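Local coordinates for protein heat-inducible transcription repressor HrcA (Thermotoga maritima, PDB 1STZ) that probably represses class I heat-shock genes, the grpE-dnaK-dnaJ and groELS operons, as a DNA-binding negative regulator of transcription, at residues Ile26-Tyr30 / Gly76-Thr80; Glu117-Ala123 / Ile137-Asn141; Val289-Lys293 / Asn317-Phe321. All coordinates share one frame; numbering follows the deposited sequence.

Contact 1 of 3, residues Ile26-Tyr30 / Gly76-Thr80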
loop_
_atom_site.group_PDB
_atom_site.type_symbol
_atom_site.label_atom_id
_atom_site.label_comp_id
_atom_site.label_asym_id
_atom_site.label_seq_id
_atom_site.Cartn_x
_atom_site.Cartn_y
_atom_site.Cartn_z
ATOM N N ILE A 26 -20.664 17.260 -20.700
ATOM C CA ILE A 26 -19.666 17.601 -21.706
ATOM C C ILE A 26 -18.263 17.593 -21.095
ATOM O O ILE A 26 -17.364 16.948 -21.618
ATOM C CB ILE A 26 -19.980 18.992 -22.338
ATOM C CG1 ILE A 26 -21.168 18.882 -23.297
ATOM C CG2 ILE A 26 -18.768 19.571 -23.073
ATOM C CD1 ILE A 26 -21.889 20.186 -23.549
ATOM N N VAL A 27 -18.094 18.304 -19.984
ATOM C CA VAL A 27 -16.804 18.408 -19.311
ATOM C C VAL A 27 -16.339 17.053 -18.801
ATOM O O VAL A 27 -15.185 16.690 -18.969
ATOM C CB VAL A 27 -16.844 19.413 -18.138
ATOM C CG1 VAL A 27 -15.503 19.466 -17.443
ATOM C CG2 VAL A 27 -17.193 20.807 -18.643
ATOM N N ARG A 28 -17.244 16.290 -18.207
ATOM C CA ARG A 28 -16.923 14.965 -17.706
ATOM C C ARG A 28 -16.501 14.051 -18.853
ATOM O O ARG A 28 -15.526 13.310 -18.750
ATOM C CB ARG A 28 -18.151 14.373 -17.001
ATOM C CG ARG A 28 -17.886 13.092 -16.250
ATOM C CD ARG A 28 -19.142 12.292 -15.967
ATOM N NE ARG A 28 -19.761 12.639 -14.684
ATOM C CZ ARG A 28 -19.288 12.277 -13.490
ATOM N NH1 ARG A 28 -18.161 11.574 -13.393
ATOM N NH2 ARG A 28 -19.937 12.626 -12.377
ATOM N N GLU A 29 -17.247 14.106 -19.949
ATOM C CA GLU A 29 -16.906 13.340 -21.135
ATOM C C GLU A 29 -15.582 13.799 -21.752
ATOM O O GLU A 29 -14.821 12.980 -22.237
ATOM C CB GLU A 29 -18.035 13.415 -22.169
ATOM C CG GLU A 29 -17.819 12.573 -23.419
ATOM C CD GLU A 29 -17.674 11.088 -23.140
ATOM O OE1 GLU A 29 -17.237 10.354 -24.050
ATOM O OE2 GLU A 29 -17.991 10.652 -22.013
ATOM N N TYR A 30 -15.294 15.093 -21.710
ATOM C CA TYR A 30 -14.064 15.609 -22.325
ATOM C C TYR A 30 -12.824 15.169 -21.550
ATOM O O TYR A 30 -11.814 14.799 -22.142
ATOM C CB TYR A 30 -14.093 17.131 -22.402
ATOM C CG TYR A 30 -12.821 17.746 -22.938
ATOM C CD1 TYR A 30 -12.413 17.524 -24.247
ATOM C CD2 TYR A 30 -12.032 18.560 -22.134
ATOM C CE1 TYR A 30 -11.239 18.095 -24.748
ATOM C CE2 TYR A 30 -10.872 19.135 -22.619
ATOM C CZ TYR A 30 -10.476 18.894 -23.918
ATOM O OH TYR A 30 -9.322 19.471 -24.370
ATOM N N GLY A 76 -18.716 18.683 -32.322
ATOM C CA GLY A 76 -18.409 18.640 -30.905
ATOM C C GLY A 76 -17.856 19.937 -30.334
ATOM O O GLY A 76 -17.415 20.827 -31.059
ATOM N N ARG A 77 -17.880 20.024 -29.008
ATOM C CA ARG A 77 -17.446 21.207 -28.294
ATOM C C ARG A 77 -16.454 20.832 -27.202
ATOM O O ARG A 77 -16.369 19.680 -26.786
ATOM C CB ARG A 77 -18.658 21.934 -27.710
ATOM C CG ARG A 77 -19.680 22.410 -28.773
ATOM C CD ARG A 77 -19.087 23.413 -29.759
ATOM N NE ARG A 77 -20.044 24.031 -30.677
ATOM C CZ ARG A 77 -20.371 23.558 -31.880
ATOM N NH1 ARG A 77 -19.863 22.413 -32.330
ATOM N NH2 ARG A 77 -21.230 24.233 -32.642
ATOM N N ILE A 78 -15.704 21.819 -26.739
ATOM C CA ILE A 78 -14.658 21.602 -25.737
ATOM C C ILE A 78 -14.839 22.645 -24.637
ATOM O O ILE A 78 -15.094 23.808 -24.940
ATOM C CB ILE A 78 -13.268 21.763 -26.411
ATOM C CG1 ILE A 78 -12.955 20.541 -27.266
ATOM C CG2 ILE A 78 -12.157 21.954 -25.380
ATOM C CD1 ILE A 78 -11.639 20.652 -28.046
ATOM N N PRO A 79 -14.713 22.263 -23.377
ATOM C CA PRO A 79 -14.827 23.254 -22.300
ATOM C C PRO A 79 -13.757 24.350 -22.356
ATOM O O PRO A 79 -12.633 24.081 -22.702
ATOM C CB PRO A 79 -14.663 22.421 -21.017
ATOM C CG PRO A 79 -14.102 21.119 -21.441
ATOM C CD PRO A 79 -14.501 20.901 -22.851
ATOM N N THR A 80 -14.157 25.580 -22.060
ATOM C CA THR A 80 -13.220 26.656 -21.778
ATOM C C THR A 80 -12.760 26.559 -20.352
ATOM O O THR A 80 -13.209 25.692 -19.618
ATOM C CB THR A 80 -13.904 28.013 -22.002
ATOM O OG1 THR A 80 -14.962 28.165 -21.062
ATOM C CG2 THR A 80 -14.574 28.085 -23.384
#
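Tyr30 turns its CG anti to the backbone N (chi1 176°), and this brings its ring across to Ile78 and Pro79. In Ile78 the same relation holds for CG2, which is also anti to the backbone N. That methyl comes over one face of the tyrosine ring. It makes a CH-pi contact, with Ile78 CG2 4.2 Å from the centroid of the Tyr30 ring and 25° off the ring normal. It lies toward the phenol end, where Tyr30 CZ is 3.8 Å from Ile78 CG2. Pro79 covers the inner part of the ring. Pro79 CG packs 3.4 Å from Tyr30 CD2, and Pro79 CD reaches over the same face close to Tyr30 CG.

The helix 17-33 is thus set against the short strand 78-79, which pairs antiparallel with strand 68-69. A helical N-terminal region closed by a beta-hairpin is consistent with a winged helix-turn-helix domain, in which strands 68-69 and 78-79 would form the wing. This agrees with the DNA-binding role of the protein.

One turn before the tyrosine, Val27 meets the CB end of the same proline, with Val27 CG2 3.8 Å from Pro79 CB. Both residues also pack on Leu84 of helix 81-94. Ile26 is buried and points toward 76-80; Ile26 CG2 is 4.4 Å from the backbone Arg77 O. Its side chain also packs on Met59 and Leu62 of helix 52-64. Tyr30 further touches Val311, in the loop before helix 314-334.

Contact 2 of 3, residues Glu117-Ala123 / Ile137-Asn141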
loop_
_atom_site.group_PDB
_atom_site.type_symbol
_atom_site.label_atom_id
_atom_site.label_comp_id
_atom_site.label_asym_id
_atom_site.label_seq_id
_atom_site.Cartn_x
_atom_site.Cartn_y
_atom_site.Cartn_z
ATOM N N GLU A 117 11.870 14.506 6.476
ATOM C CA GLU A 117 12.216 14.465 5.061
ATOM C C GLU A 117 11.594 13.245 4.379
ATOM O O GLU A 117 11.037 13.358 3.284
ATOM C CB GLU A 117 13.738 14.493 4.876
ATOM C CG GLU A 117 14.238 14.360 3.439
ATOM C CD GLU A 117 13.784 15.495 2.518
ATOM O OE1 GLU A 117 13.723 15.256 1.295
ATOM O OE2 GLU A 117 13.481 16.613 3.011
ATOM N N LYS A 118 11.674 12.094 5.039
ATOM C CA LYS A 118 11.073 10.873 4.526
ATOM C C LYS A 118 9.522 10.967 4.495
ATOM O O LYS A 118 8.875 10.406 3.600
ATOM C CB LYS A 118 11.547 9.673 5.358
ATOM C CG LYS A 118 10.981 8.327 4.930
ATOM C CD LYS A 118 11.444 7.927 3.529
ATOM C CE LYS A 118 10.986 6.505 3.184
ATOM N NZ LYS A 118 11.927 5.833 2.241
ATOM N N VAL A 119 8.937 11.677 5.451
ATOM C CA VAL A 119 7.492 11.846 5.474
ATOM C C VAL A 119 7.054 12.714 4.285
ATOM O O VAL A 119 6.082 12.389 3.629
ATOM C CB VAL A 119 6.964 12.459 6.790
ATOM C CG1 VAL A 119 5.489 12.762 6.660
ATOM C CG2 VAL A 119 7.183 11.511 7.954
ATOM N N LEU A 120 7.781 13.790 4.009
ATOM C CA LEU A 120 7.507 14.639 2.847
ATOM C C LEU A 120 7.719 13.860 1.547
ATOM O O LEU A 120 6.971 14.032 0.585
ATOM C CB LEU A 120 8.395 15.888 2.848
ATOM C CG LEU A 120 8.231 16.856 4.022
ATOM C CD1 LEU A 120 9.194 18.042 3.888
ATOM C CD2 LEU A 120 6.787 17.322 4.185
ATOM N N PHE A 121 8.740 13.014 1.523
ATOM C CA PHE A 121 9.051 12.167 0.368
ATOM C C PHE A 121 7.883 11.227 0.035
ATOM O O PHE A 121 7.497 11.090 -1.123
ATOM C CB PHE A 121 10.309 11.314 0.631
ATOM C CG PHE A 121 10.704 10.439 -0.551
ATOM C CD1 PHE A 121 10.287 9.125 -0.636
ATOM C CD2 PHE A 121 11.455 10.961 -1.602
ATOM C CE1 PHE A 121 10.631 8.333 -1.734
ATOM C CE2 PHE A 121 11.810 10.168 -2.700
ATOM C CZ PHE A 121 11.393 8.864 -2.767
ATOM N N LEU A 122 7.332 10.573 1.061
ATOM C CA LEU A 122 6.230 9.655 0.869
ATOM C C LEU A 122 4.971 10.377 0.421
ATOM O O LEU A 122 4.278 9.905 -0.460
ATOM C CB LEU A 122 5.947 8.856 2.131
ATOM C CG LEU A 122 7.048 7.864 2.495
ATOM C CD1 LEU A 122 6.897 7.405 3.942
ATOM C CD2 LEU A 122 7.028 6.668 1.546
ATOM N N ALA A 123 4.688 11.512 1.042
ATOM C CA ALA A 123 3.518 12.305 0.694
ATOM C C ALA A 123 3.567 12.781 -0.761
ATOM O O ALA A 123 2.592 12.624 -1.484
ATOM C CB ALA A 123 3.345 13.502 1.658
ATOM N N ILE A 137 6.617 20.173 -2.816
ATOM C CA ILE A 137 6.376 20.414 -1.397
ATOM C C ILE A 137 7.502 21.292 -0.858
ATOM O O ILE A 137 8.665 20.910 -0.904
ATOM C CB ILE A 137 6.342 19.105 -0.603
ATOM C CG1 ILE A 137 5.270 18.164 -1.173
ATOM C CG2 ILE A 137 6.075 19.384 0.883
ATOM C CD1 ILE A 137 5.075 16.907 -0.390
ATOM N N GLU A 138 7.140 22.455 -0.336
ATOM C CA GLU A 138 8.061 23.317 0.362
ATOM C C GLU A 138 8.513 22.667 1.696
ATOM O O GLU A 138 7.680 22.396 2.557
ATOM C CB GLU A 138 7.387 24.659 0.611
ATOM C CG GLU A 138 8.338 25.793 0.915
ATOM C CD GLU A 138 7.637 27.115 1.155
ATOM O OE1 GLU A 138 6.428 27.132 1.506
ATOM O OE2 GLU A 138 8.313 28.159 1.017
ATOM N N ARG A 139 9.820 22.406 1.833
ATOM C CA ARG A 139 10.426 21.913 3.072
ATOM C C ARG A 139 10.346 22.980 4.174
ATOM O O ARG A 139 10.278 24.167 3.893
ATOM C CB ARG A 139 11.904 21.527 2.845
ATOM C CG ARG A 139 12.115 20.421 1.834
ATOM C CD ARG A 139 13.564 19.960 1.687
ATOM N NE ARG A 139 13.652 18.663 1.015
ATOM C CZ ARG A 139 13.889 18.453 -0.281
ATOM N NH1 ARG A 139 14.051 19.448 -1.147
ATOM N NH2 ARG A 139 13.951 17.206 -0.728
ATOM N N PRO A 140 10.376 22.580 5.436
ATOM C CA PRO A 140 10.358 23.570 6.514
ATOM C C PRO A 140 11.536 24.541 6.350
ATOM O O PRO A 140 12.634 24.131 5.964
ATOM C CB PRO A 140 10.515 22.713 7.774
ATOM C CG PRO A 140 10.034 21.378 7.368
ATOM C CD PRO A 140 10.484 21.206 5.955
ATOM N N ASN A 141 11.293 25.820 6.605
ATOM C CA ASN A 141 12.315 26.844 6.435
ATOM C C ASN A 141 13.422 26.636 7.464
ATOM O O ASN A 141 13.150 26.518 8.647
ATOM C CB ASN A 141 11.685 28.229 6.575
ATOM C CG ASN A 141 12.542 29.346 5.981
ATOM O OD1 ASN A 141 13.783 29.334 6.072
ATOM N ND2 ASN A 141 11.877 30.327 5.373
#
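Glu117 and Arg139 meet with their flat groups nearly aligned, the carboxylate and guanidinium planes 24° apart. The arginine grips side-on, giving one nitrogen to each oxygen. Arg139 NH2 bonds Glu117 OE1 at 2.8 Å, and Arg139 NE bonds Glu117 OE2 at 2.9 Å. Both oxygens are met on their syn sides. The bonds are fairly straight, at 169° and 165°, and lie almost in the guanidinium plane. A bend at chi2 turns the glutamate toward this edge. The third nitrogen, Arg139 NH1, bonds the backbone Glu229 O, so the guanidinium is held on more than one side.

This salt bridge joins helix 116-131 to the residue that follows strand 134-138, in the antiparallel five-stranded sheet of the HrcA C-terminal region. The helix and strand follow each other in the chain, and the helix packs on the sheet.

Further in, the contact is apolar. Leu120 splits its two methyls: CD1 reaches tip to tip toward Pro140 CD at 4.0 Å, while CD2 crosses to Ile137 CG2, also at 4.0 Å. The far end of Ile137 points at the helix backbone, with Ile137 CD1 3.6 Å from Leu120 O. Ala123 CB is 4.3 Å from Ile137 CD1.

Contact 3 of 3, residues Val289-Lys293 / Asn317-Phe321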
loop_
_atom_site.group_PDB
_atom_site.type_symbol
_atom_site.label_atom_id
_atom_site.label_comp_id
_atom_site.label_asym_id
_atom_site.label_seq_id
_atom_site.Cartn_x
_atom_site.Cartn_y
_atom_site.Cartn_z
ATOM N N VAL A 289 -3.410 24.018 -11.085
ATOM C CA VAL A 289 -2.637 23.812 -9.855
ATOM C C VAL A 289 -3.522 23.781 -8.635
ATOM O O VAL A 289 -4.261 24.715 -8.401
ATOM C CB VAL A 289 -1.698 24.986 -9.513
ATOM C CG1 VAL A 289 -0.448 24.474 -8.779
ATOM C CG2 VAL A 289 -1.419 25.843 -10.670
ATOM N N PHE A 290 -3.418 22.734 -7.843
ATOM C CA PHE A 290 -3.945 22.724 -6.485
ATOM C C PHE A 290 -2.860 23.206 -5.548
ATOM O O PHE A 290 -1.709 22.825 -5.667
ATOM C CB PHE A 290 -4.383 21.328 -6.057
ATOM C CG PHE A 290 -5.727 20.928 -6.589
ATOM C CD1 PHE A 290 -5.848 20.380 -7.826
ATOM C CD2 PHE A 290 -6.871 21.132 -5.844
ATOM C CE1 PHE A 290 -7.099 20.019 -8.332
ATOM C CE2 PHE A 290 -8.117 20.768 -6.346
ATOM C CZ PHE A 290 -8.217 20.200 -7.583
ATOM N N SER A 291 -3.223 24.064 -4.629
ATOM C CA SER A 291 -2.285 24.528 -3.647
ATOM C C SER A 291 -2.933 24.613 -2.279
ATOM O O SER A 291 -4.166 24.705 -2.143
ATOM C CB SER A 291 -1.698 25.865 -4.078
ATOM O OG SER A 291 -2.682 26.892 -4.079
ATOM N N GLY A 292 -2.086 24.563 -1.263
ATOM C CA GLY A 292 -2.504 24.612 0.127
ATOM C C GLY A 292 -1.270 24.560 1.023
ATOM O O GLY A 292 -0.158 24.370 0.545
ATOM N N LYS A 293 -1.459 24.717 2.321
ATOM C CA LYS A 293 -0.354 24.649 3.265
ATOM C C LYS A 293 -0.549 23.506 4.235
ATOM O O LYS A 293 -1.673 23.119 4.515
ATOM C CB LYS A 293 -0.243 25.949 4.038
ATOM C CG LYS A 293 -0.105 27.182 3.178
ATOM C CD LYS A 293 0.313 28.370 4.012
ATOM C CE LYS A 293 0.291 29.662 3.233
ATOM N NZ LYS A 293 -1.083 30.199 3.149
ATOM N N ASN A 317 -8.452 14.574 -7.773
ATOM C CA ASN A 317 -7.283 15.367 -7.390
ATOM C C ASN A 317 -7.507 16.151 -6.096
ATOM O O ASN A 317 -6.600 16.259 -5.266
ATOM C CB ASN A 317 -6.861 16.337 -8.502
ATOM C CG ASN A 317 -6.380 15.635 -9.750
ATOM O OD1 ASN A 317 -6.229 14.419 -9.787
ATOM N ND2 ASN A 317 -6.154 16.408 -10.794
ATOM N N HIS A 318 -8.701 16.717 -5.956
ATOM C CA HIS A 318 -9.095 17.450 -4.756
ATOM C C HIS A 318 -9.088 16.534 -3.555
ATOM O O HIS A 318 -8.543 16.870 -2.505
ATOM C CB HIS A 318 -10.491 18.067 -4.877
ATOM C CG HIS A 318 -10.898 18.821 -3.655
ATOM N ND1 HIS A 318 -11.754 18.300 -2.711
ATOM C CD2 HIS A 318 -10.530 20.044 -3.198
ATOM C CE1 HIS A 318 -11.891 19.166 -1.723
ATOM N NE2 HIS A 318 -11.165 20.236 -1.995
ATOM N N ARG A 319 -9.696 15.370 -3.709
ATOM C CA ARG A 319 -9.802 14.412 -2.622
ATOM C C ARG A 319 -8.431 13.944 -2.133
ATOM O O ARG A 319 -8.193 13.887 -0.936
ATOM C CB ARG A 319 -10.614 13.228 -3.097
ATOM C CG ARG A 319 -10.771 12.087 -2.125
ATOM C CD ARG A 319 -10.924 10.755 -2.837
ATOM N NE ARG A 319 -11.872 10.898 -3.921
ATOM C CZ ARG A 319 -11.811 10.315 -5.112
ATOM N NH1 ARG A 319 -10.855 9.461 -5.443
ATOM N NH2 ARG A 319 -12.759 10.585 -5.988
ATOM N N VAL A 320 -7.565 13.577 -3.063
ATOM C CA VAL A 320 -6.255 13.058 -2.748
ATOM C C VAL A 320 -5.381 14.151 -2.115
ATOM O O VAL A 320 -4.663 13.878 -1.167
ATOM C CB VAL A 320 -5.559 12.481 -3.995
ATOM C CG1 VAL A 320 -4.125 12.139 -3.711
ATOM C CG2 VAL A 320 -6.264 11.252 -4.457
ATOM N N PHE A 321 -5.501 15.380 -2.611
ATOM C CA PHE A 321 -4.660 16.500 -2.192
ATOM C C PHE A 321 -5.032 16.878 -0.797
ATOM O O PHE A 321 -4.182 16.958 0.069
ATOM C CB PHE A 321 -4.851 17.666 -3.139
ATOM C CG PHE A 321 -3.905 18.828 -2.930
ATOM C CD1 PHE A 321 -2.711 18.881 -3.614
ATOM C CD2 PHE A 321 -4.274 19.917 -2.146
ATOM C CE1 PHE A 321 -1.866 19.970 -3.493
ATOM C CE2 PHE A 321 -3.433 21.021 -2.012
ATOM C CZ PHE A 321 -2.223 21.041 -2.668
#
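Strand 289-293 and helix 317-321 run nearly the same way, their axes 9.8 Å apart at closest approach and 24° from parallel. Phe290 and Phe321 fill the space between them. The Phe290 CB sits over the centre of the Phe321 ring, 3.8 Å from its centroid and 8° off the normal. This is a CH-pi contact made by the beta carbon. The two rings themselves lie oblique, with centroids 5.8 Å apart.

The rest of the Phe290 side chain passes on to the helix. With chi1 at -80°, its CG stands anti to the carbonyl carbon, and the ring extends past Phe321 to Asn317 and His318. Phe290 CE1 is 3.7 Å from Asn317 CB, and the amide plane of Asn317 stands almost upright to the ring. Phe290 CE2 packs 3.8 Å from His318 CA and also meets the edge of the imidazole. Asn317 ND2 donates to Thr312 OG1.

The far end of Phe321 presses on the strand backbone. Phe321 CZ lies 3.5 Å from Phe290 O and 3.6 Å from Ser291 CA. The ring edge faces Gly292 N, and a CB on this glycine would fall close to Phe321 CE2. With an alanine at Phe321, Phe290 CB and the backbone at Ser291 would probably lose their cover, and a gap would be likely to open between helix and strand.

Around the pair, Phe321 also touches Leu306 of strand 299-309 and Leu127 of helix 116-131. Arg319 forms salt bridges with Asp102 and with Glu180 of the second subunit. The contact is a helix packed on an antiparallel sheet of strand order 2-1-5-4-3, consistent with a GAF-like domain.

How the contacts relate
The three contacts follow one another along the chain, each closing before the next opens. Contact 1 lies in the N-terminal helical part, with its centre about 36 Å from that of contact 2 and about 23 Å from that of contact 3. Contacts 2 and 3 are nearer, with centres about 15 Å apart and nearest atoms about 7 Å apart. They share the five-stranded sheet: contact 2 uses strand 134-138 and contact 3 uses strand 287-296. Their helices, 116-131 and 314-334, also pack on each other. Contact 1 thus belongs to the probable DNA-binding module, and the other two to the GAF-like C-terminal region later in the chain.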